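Putative branched-chain amino acid aminotransferase IlvE (Streptococcus mutans, PDB 4DQN) catalyses the reversible transfer of the amino group between branched-chain amino acids and 2-oxoglutarate, probably acting on isoleucine, leucine and valine with pyridoxal 5'-phosphate as cofactor. Local coordinates at the interface of chains A and B. Residues are numbered along the deposited sequence; one frame, centred on the assembly and turned at random. Chains: chain A/B, Putative branched-chain amino acid aminotransferase IlvE.

The interface of chains A and B. Residues chain A 190-191, 193-197; chain B 56-58, 93, 142, 184, 191.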
loop_
_atom_site.group_PDB
_atom_site.type_symbol
_atom_site.label_atom_id
_atom_site.label_comp_id
_atom_site.label_asym_id
_atom_site.label_seq_id
_atom_site.Cartn_x
_atom_site.Cartn_y
_atom_site.Cartn_z
ATOM N N GLY A 190 -4.310 1.918 2.190
ATOM C CA GLY A 190 -4.322 0.505 1.850
ATOM C C GLY A 190 -3.023 -0.248 2.080
ATOM O O GLY A 190 -3.045 -1.443 2.416
ATOM N N GLY A 191 -1.888 0.425 1.899
ATOM C CA GLY A 191 -0.599 -0.245 2.025
ATOM C C GLY A 191 -0.394 -0.904 3.387
ATOM O O GLY A 191 0.172 -2.001 3.483
ATOM N N TYR A 193 -2.749 -2.018 5.299
ATOM C CA TYR A 193 -3.668 -3.143 5.417
ATOM C C TYR A 193 -3.199 -4.351 4.615
ATOM O O TYR A 193 -3.329 -5.500 5.069
ATOM C CB TYR A 193 -5.083 -2.717 5.018
ATOM C CG TYR A 193 -5.741 -1.823 6.052
ATOM C CD1 TYR A 193 -5.453 -0.464 6.107
ATOM C CD2 TYR A 193 -6.648 -2.339 6.970
ATOM C CE1 TYR A 193 -6.048 0.361 7.048
ATOM C CE2 TYR A 193 -7.258 -1.514 7.918
ATOM C CZ TYR A 193 -6.945 -0.168 7.948
ATOM O OH TYR A 193 -7.544 0.671 8.879
ATOM N N ALA A 194 -2.644 -4.101 3.432
ATOM C CA ALA A 194 -2.065 -5.185 2.623
ATOM C C ALA A 194 -1.004 -5.967 3.400
ATOM O O ALA A 194 -0.951 -7.205 3.352
ATOM C CB ALA A 194 -1.470 -4.628 1.308
ATOM N N ALA A 195 -0.146 -5.234 4.103
ATOM C CA ALA A 195 0.894 -5.848 4.915
ATOM C C ALA A 195 0.295 -6.706 6.031
ATOM O O ALA A 195 0.921 -7.673 6.479
ATOM C CB ALA A 195 1.812 -4.776 5.491
ATOM N N SER A 196 -0.920 -6.361 6.465
ATOM C CA SER A 196 -1.589 -7.076 7.558
ATOM C C SER A 196 -2.347 -8.344 7.122
ATOM O O SER A 196 -2.802 -9.114 7.976
ATOM C CB SER A 196 -2.563 -6.140 8.281
ATOM O OG SER A 196 -3.781 -6.033 7.554
ATOM N N LEU A 197 -2.497 -8.571 5.815
ATOM C CA LEU A 197 -3.289 -9.722 5.351
ATOM C C LEU A 197 -2.680 -11.063 5.780
ATOM O O LEU A 197 -3.376 -11.927 6.328
ATOM C CB LEU A 197 -3.466 -9.689 3.831
ATOM C CG LEU A 197 -4.375 -8.594 3.271
ATOM C CD1 LEU A 197 -4.270 -8.538 1.746
ATOM C CD2 LEU A 197 -5.802 -8.852 3.706
ATOM N N TYR B 56 -7.555 -1.835 0.701
ATOM C CA TYR B 56 -6.626 -2.579 1.543
ATOM C C TYR B 56 -5.327 -2.876 0.791
ATOM O O TYR B 56 -4.582 -3.779 1.165
ATOM C CB TYR B 56 -7.305 -3.864 2.038
ATOM C CG TYR B 56 -8.592 -3.566 2.788
ATOM C CD1 TYR B 56 -8.597 -2.660 3.853
ATOM C CD2 TYR B 56 -9.801 -4.149 2.414
ATOM C CE1 TYR B 56 -9.759 -2.364 4.540
ATOM C CE2 TYR B 56 -10.984 -3.849 3.099
ATOM C CZ TYR B 56 -10.941 -2.966 4.162
ATOM O OH TYR B 56 -12.086 -2.641 4.858
ATOM N N GLY B 57 -5.064 -2.100 -0.263
ATOM C CA GLY B 57 -3.810 -2.189 -1.003
ATOM C C GLY B 57 -3.520 -3.558 -1.596
ATOM O O GLY B 57 -2.350 -3.944 -1.769
ATOM N N GLN B 58 -4.563 -4.314 -1.919
ATOM C CA GLN B 58 -4.307 -5.665 -2.421
ATOM C C GLN B 58 -4.067 -5.574 -3.918
ATOM O O GLN B 58 -4.987 -5.760 -4.737
ATOM C CB GLN B 58 -5.436 -6.637 -2.076
ATOM C CG GLN B 58 -4.971 -8.093 -2.108
ATOM C CD GLN B 58 -6.111 -9.094 -1.982
ATOM O OE1 GLN B 58 -7.283 -8.758 -2.195
ATOM N NE2 GLN B 58 -5.770 -10.338 -1.644
ATOM N N LEU B 93 0.592 -11.162 -0.488
ATOM C CA LEU B 93 -0.649 -10.402 -0.348
ATOM C C LEU B 93 -1.890 -11.280 -0.447
ATOM O O LEU B 93 -3.002 -10.765 -0.613
ATOM C CB LEU B 93 -0.717 -9.308 -1.409
ATOM C CG LEU B 93 -0.228 -7.935 -0.955
ATOM C CD1 LEU B 93 1.239 -7.929 -0.605
ATOM C CD2 LEU B 93 -0.523 -6.920 -2.041
ATOM N N VAL B 142 -11.312 -5.888 6.465
ATOM C CA VAL B 142 -10.017 -6.241 5.846
ATOM C C VAL B 142 -9.796 -7.753 5.656
ATOM O O VAL B 142 -9.806 -8.523 6.617
ATOM C CB VAL B 142 -8.806 -5.583 6.564
ATOM C CG1 VAL B 142 -8.780 -5.919 8.049
ATOM C CG2 VAL B 142 -7.502 -5.994 5.882
ATOM N N THR B 184 6.225 -5.378 3.404
ATOM C CA THR B 184 6.023 -5.869 2.037
ATOM C C THR B 184 7.130 -5.435 1.077
ATOM O O THR B 184 6.929 -5.425 -0.142
ATOM C CB THR B 184 4.662 -5.405 1.475
ATOM O OG1 THR B 184 4.543 -3.977 1.597
ATOM C CG2 THR B 184 3.523 -6.068 2.246
ATOM N N GLY B 191 1.779 -0.418 -2.003
ATOM C CA GLY B 191 2.010 0.145 -0.678
ATOM C C GLY B 191 3.424 0.689 -0.494
ATOM O O GLY B 191 3.625 1.732 0.143
HETATM O O HOH W 1 1.841 -2.827 1.420
#
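Apolar packing carries most of this patch of the two-fold dimer interface, where one face of a chain A helix lies against loops of chain B and the start of its matching helix. A:Tyr193 and B:Tyr56 cross obliquely: both rings swing anti to their own carbonyl carbon (chi1 -72° and -57°), and CD1 of B:Tyr56 comes within 3.7 Å of CD2 of A:Tyr193. CG2 of B:Val142, anti to the backbone N, meets the A:Tyr193 ring at the edge and in plane, while its main-chain CA backs one face of the B:Tyr56 ring, toward the rim. The methyl thus packs between that tyrosine edge and CD2 of A:Leu197, at 4.0 Å. The other leucine branch, CD1, crosses the extended chain of B:Gln58 at about a right angle, 3.9 Å from CG.

Small residues permit close backbone approach. A:Gly191 meets its counterpart B:Gly191 across the two-fold with 3.8 Å between the CA atoms, and the short methyl of A:Ala194 fits against the B:Gly57 backbone. B:Thr184 turns its CG2 methyl onto A:Ala195, 3.8 Å from CA.

The polar links seen here run through water or stay within one chain. OG1 of B:Thr184 lies 2.9 Å from a water that also contacts O of A:Gly191, so threonine presents a methyl and a hydroxyl to the same helix. A:Ser196 takes the crowded chi1 position (80°), which brings OG back to the carbonyl O of A:Tyr193 at 2.6 Å, on a lone pair. B:Gln58 donates from NE2 to O of B:Leu93, nearly along the C=O axis. The carbonyl O atoms of A:Gly190 and B:Tyr56, both acceptors, face each other at 3.1 Å, probably repulsively; the A:Ala194 N-H points elsewhere.

Helix 190-205 meets its copy start to start at the dimer centre. It begins just after Lys188, the predicted pyridoxal phosphate lysine, so this packing probably helps position the active site.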